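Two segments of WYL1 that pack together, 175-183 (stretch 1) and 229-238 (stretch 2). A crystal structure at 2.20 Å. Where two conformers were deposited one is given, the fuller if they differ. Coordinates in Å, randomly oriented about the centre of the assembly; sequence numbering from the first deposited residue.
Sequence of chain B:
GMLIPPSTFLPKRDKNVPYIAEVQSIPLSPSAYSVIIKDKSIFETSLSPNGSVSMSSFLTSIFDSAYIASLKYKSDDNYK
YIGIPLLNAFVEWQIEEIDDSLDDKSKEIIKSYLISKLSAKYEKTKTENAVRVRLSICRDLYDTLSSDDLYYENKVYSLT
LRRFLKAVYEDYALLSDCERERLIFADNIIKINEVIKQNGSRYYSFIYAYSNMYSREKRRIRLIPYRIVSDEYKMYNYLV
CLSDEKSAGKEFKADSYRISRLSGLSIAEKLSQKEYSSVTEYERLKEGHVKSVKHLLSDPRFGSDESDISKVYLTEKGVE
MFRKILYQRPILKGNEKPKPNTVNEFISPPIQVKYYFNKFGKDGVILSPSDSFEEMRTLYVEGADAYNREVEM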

# COMPACT_ATOMS: atom_id res chain seq x y z
N LEU B 175 2.81 -6.02 3.53
CA LEU B 175 2.67 -5.07 4.66
C LEU B 175 3.13 -3.68 4.22
O LEU B 175 4.01 -3.59 3.32
CB LEU B 175 3.53 -5.53 5.83
CG LEU B 175 3.09 -6.83 6.49
CD1 LEU B 175 4.11 -7.26 7.53
CD2 LEU B 175 1.71 -6.65 7.13
N SER B 176 2.63 -2.64 4.89
CA SER B 176 3.11 -1.25 4.69
C SER B 176 4.60 -1.15 5.07
O SER B 176 5.08 -2.00 5.85
CB SER B 176 2.27 -0.30 5.49
OG SER B 176 2.60 -0.40 6.86
N ASP B 177 5.30 -0.11 4.60
CA ASP B 177 6.71 0.14 4.96
C ASP B 177 6.87 0.11 6.48
O ASP B 177 7.76 -0.61 6.96
CB ASP B 177 7.23 1.44 4.31
CG ASP B 177 7.32 1.36 2.78
OD1 ASP B 177 7.06 0.29 2.22
OD2 ASP B 177 7.63 2.39 2.14
N CYS B 178 6.03 0.83 7.23
CA CYS B 178 6.16 0.97 8.70
C CYS B 178 5.89 -0.38 9.37
O CYS B 178 6.58 -0.67 10.39
CB CYS B 178 5.32 2.11 9.28
SG CYS B 178 3.52 1.87 9.33
N GLU B 179 4.98 -1.19 8.83
CA GLU B 179 4.75 -2.53 9.41
C GLU B 179 5.99 -3.38 9.20
O GLU B 179 6.43 -4.00 10.16
CB GLU B 179 3.49 -3.19 8.84
CG GLU B 179 2.21 -2.71 9.51
CD GLU B 179 0.96 -3.03 8.70
OE1 GLU B 179 1.03 -3.10 7.44
OE2 GLU B 179 -0.09 -3.26 9.33
N ARG B 180 6.55 -3.40 7.99
CA ARG B 180 7.72 -4.26 7.70
C ARG B 180 8.87 -3.84 8.61
O ARG B 180 9.55 -4.73 9.13
CB ARG B 180 8.12 -4.23 6.22
CG ARG B 180 7.04 -4.82 5.33
CD ARG B 180 7.46 -5.05 3.90
NE ARG B 180 8.31 -4.00 3.37
CZ ARG B 180 7.92 -2.85 2.82
NH1 ARG B 180 6.63 -2.54 2.72
NH2 ARG B 180 8.83 -1.99 2.39
N GLU B 181 9.00 -2.54 8.84
CA GLU B 181 10.10 -1.97 9.66
C GLU B 181 9.97 -2.45 11.11
O GLU B 181 11.00 -2.71 11.75
CB GLU B 181 10.11 -0.45 9.53
CG GLU B 181 11.37 0.17 10.09
CD GLU B 181 11.28 1.66 10.31
OE1 GLU B 181 10.37 2.12 11.08
OE2 GLU B 181 12.11 2.36 9.70
N ARG B 182 8.74 -2.63 11.61
CA ARG B 182 8.54 -3.03 13.03
C ARG B 182 8.90 -4.50 13.20
O ARG B 182 9.41 -4.85 14.25
CB ARG B 182 7.12 -2.72 13.52
CG ARG B 182 6.77 -1.24 13.44
CD ARG B 182 5.74 -0.86 14.49
NE ARG B 182 4.40 -1.31 14.13
CZ ARG B 182 3.63 -0.73 13.21
NH1 ARG B 182 4.07 0.32 12.54
NH2 ARG B 182 2.43 -1.20 12.95
N LEU B 183 8.68 -5.33 12.19
CA LEU B 183 9.16 -6.73 12.21
C LEU B 183 10.70 -6.75 12.22
O LEU B 183 11.28 -7.49 13.04
CB LEU B 183 8.61 -7.49 11.00
CG LEU B 183 7.14 -7.84 11.07
CD1 LEU B 183 6.67 -8.48 9.77
CD2 LEU B 183 6.86 -8.77 12.25
N VAL B 229 5.31 5.60 17.33
CA VAL B 229 4.23 5.97 16.37
C VAL B 229 4.79 5.82 14.97
O VAL B 229 6.01 5.87 14.80
CB VAL B 229 3.71 7.40 16.58
CG1 VAL B 229 3.14 7.60 17.97
CG2 VAL B 229 4.79 8.42 16.25
N SER B 230 3.89 5.67 14.01
CA SER B 230 4.13 5.81 12.56
C SER B 230 3.79 7.23 12.17
O SER B 230 2.83 7.74 12.74
CB SER B 230 3.24 4.90 11.77
OG SER B 230 3.72 3.58 11.83
N ASP B 231 4.41 7.75 11.12
CA ASP B 231 3.83 8.90 10.38
C ASP B 231 2.50 8.48 9.74
O ASP B 231 2.29 7.29 9.54
CB ASP B 231 4.77 9.46 9.31
CG ASP B 231 5.24 8.43 8.31
OD1 ASP B 231 4.43 8.07 7.38
OD2 ASP B 231 6.40 7.97 8.46
N GLU B 232 1.72 9.45 9.32
CA GLU B 232 0.37 9.22 8.77
C GLU B 232 0.46 8.51 7.41
O GLU B 232 -0.58 8.07 6.97
CB GLU B 232 -0.38 10.54 8.55
CG GLU B 232 -0.66 11.32 9.81
CD GLU B 232 -1.52 12.54 9.55
OE1 GLU B 232 -1.20 13.32 8.59
OE2 GLU B 232 -2.55 12.66 10.26
N TYR B 233 1.62 8.48 6.74
CA TYR B 233 1.76 7.86 5.40
C TYR B 233 2.33 6.45 5.52
O TYR B 233 2.64 5.85 4.52
CB TYR B 233 2.50 8.81 4.46
CG TYR B 233 1.65 10.02 4.16
CD1 TYR B 233 1.65 11.11 5.01
CD2 TYR B 233 0.78 10.03 3.08
CE1 TYR B 233 0.84 12.21 4.79
CE2 TYR B 233 -0.06 11.12 2.85
CZ TYR B 233 -0.06 12.18 3.74
OH TYR B 233 -0.85 13.26 3.50
N LYS B 234 2.46 5.94 6.73
CA LYS B 234 2.85 4.53 6.98
C LYS B 234 4.25 4.28 6.42
O LYS B 234 4.46 3.14 5.98
CB LYS B 234 1.82 3.57 6.37
CG LYS B 234 0.44 3.65 6.99
CD LYS B 234 -0.56 2.76 6.29
CE LYS B 234 -1.91 2.75 7.00
NZ LYS B 234 -2.75 1.60 6.58
N MSE B 235 5.15 5.26 6.48
CA MSE B 235 6.55 5.14 5.95
C MSE B 235 7.51 4.72 7.08
O MSE B 235 8.14 3.67 6.93
CB MSE B 235 7.01 6.43 5.27
CG MSE B 235 6.19 6.85 4.06
SE MSE B 235 6.32 5.63 2.50
CE MSE B 235 4.67 4.55 2.35
N TYR B 236 7.61 5.48 8.18
CA TYR B 236 8.63 5.23 9.23
C TYR B 236 8.00 5.16 10.61
O TYR B 236 6.94 5.77 10.81
CB TYR B 236 9.71 6.32 9.16
CG TYR B 236 10.43 6.34 7.83
CD1 TYR B 236 11.24 5.27 7.46
CD2 TYR B 236 10.21 7.35 6.90
CE1 TYR B 236 11.86 5.23 6.21
CE2 TYR B 236 10.81 7.32 5.66
CZ TYR B 236 11.66 6.28 5.32
OH TYR B 236 12.27 6.25 4.09
N ASN B 237 8.64 4.41 11.51
CA ASN B 237 8.31 4.36 12.94
C ASN B 237 9.27 5.26 13.72
O ASN B 237 10.48 5.24 13.45
CB ASN B 237 8.34 2.93 13.48
CG ASN B 237 7.38 2.04 12.73
OD1 ASN B 237 6.17 2.07 12.98
ND2 ASN B 237 7.91 1.30 11.78
N TYR B 238 8.73 5.99 14.69
CA TYR B 238 9.47 6.93 15.58
C TYR B 238 9.22 6.54 17.04
O TYR B 238 8.08 6.25 17.41
CB TYR B 238 9.02 8.37 15.31
CG TYR B 238 9.30 8.88 13.92
CD1 TYR B 238 8.42 8.58 12.89
CD2 TYR B 238 10.44 9.61 13.61
CE1 TYR B 238 8.64 9.02 11.60
CE2 TYR B 238 10.66 10.09 12.32
CZ TYR B 238 9.77 9.77 11.30
OH TYR B 238 9.91 10.18 10.01

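Stretch 1 enters as a short loop and becomes a helix at Asp177. The helix runs through Leu183 and continues later in the chain. Stretch 2 is a hairpin. Its strands, 229-230 and 237-238, are joined by paired backbone bonds, Val229 N to Tyr238 O (2.8 Å) and Tyr238 N to Val229 O (2.7 Å). A type I turn from Asp231 to Lys234 lies in the connection. The helix packs on the hairpin through its first two turns, and the closest CA atoms are those of Cys178 and Tyr236, 5.0 Å apart.

One backbone hydrogen bond crosses between the stretches. Cys178 N donates to Lys234 O at 3.1 Å. An amide in the first turn of a helix has no carbonyl of its own helix to bind, so the hairpin supplies one. Ser176 is the N-cap, and Ser176 OG accepts from Glu179 N at 3.2 Å.

Asn237 is the centre of the polar contact. It is buried, and its CA-to-CB bond points toward the helix. Asn237 ND2 donates to Cys178 O at 2.8 Å and to Glu181 OE1 at 2.7 Å. Glu181 OE1 also accepts from Asn237 N at 2.9 Å, so one carboxylate oxygen binds both backbone and side chain of the same residue. Asn237 OD1 accepts from Arg182 NH1 at 2.8 Å, lying at the edge of the guanidinium. Asn237 OD1 also accepts from Ser230 OG at 3.1 Å, a link between the two hairpin strands. An amide suits this place because it offers a donor and an acceptor on one short side chain.

Glu181 is buried too, with chi1 and chi2 both t, and this extended form carries its carboxylate to Asn237. The CA-to-CB bond of Arg182 points sideways, but the end of its long side chain comes nearer to the hairpin.

Cys178 is buried, and its CA-to-CB bond points toward stretch 2. Its small side chain fits close to the hairpin: Cys178 SG lies 3.0 Å from Ser230 OG and 3.8 Å from Lys234 CB. Nearer the helix start, Ser176 CB meets Lys234 CB at 4.0 Å. Met235 is a selenomethionine; Met235 SE lies 3.5 Å from Asp177 OD2.

Asp231 braces the hairpin from within. Asp231 OD1 accepts from Met235 N at 3.0 Å and Asp231 OD2 from Tyr236 N at 2.8 Å. On the helix, Asp177 OD1 forms a salt bridge with Arg180 NH2 at 2.9 Å. Together the two stretches bury 458 Å², both sides summed.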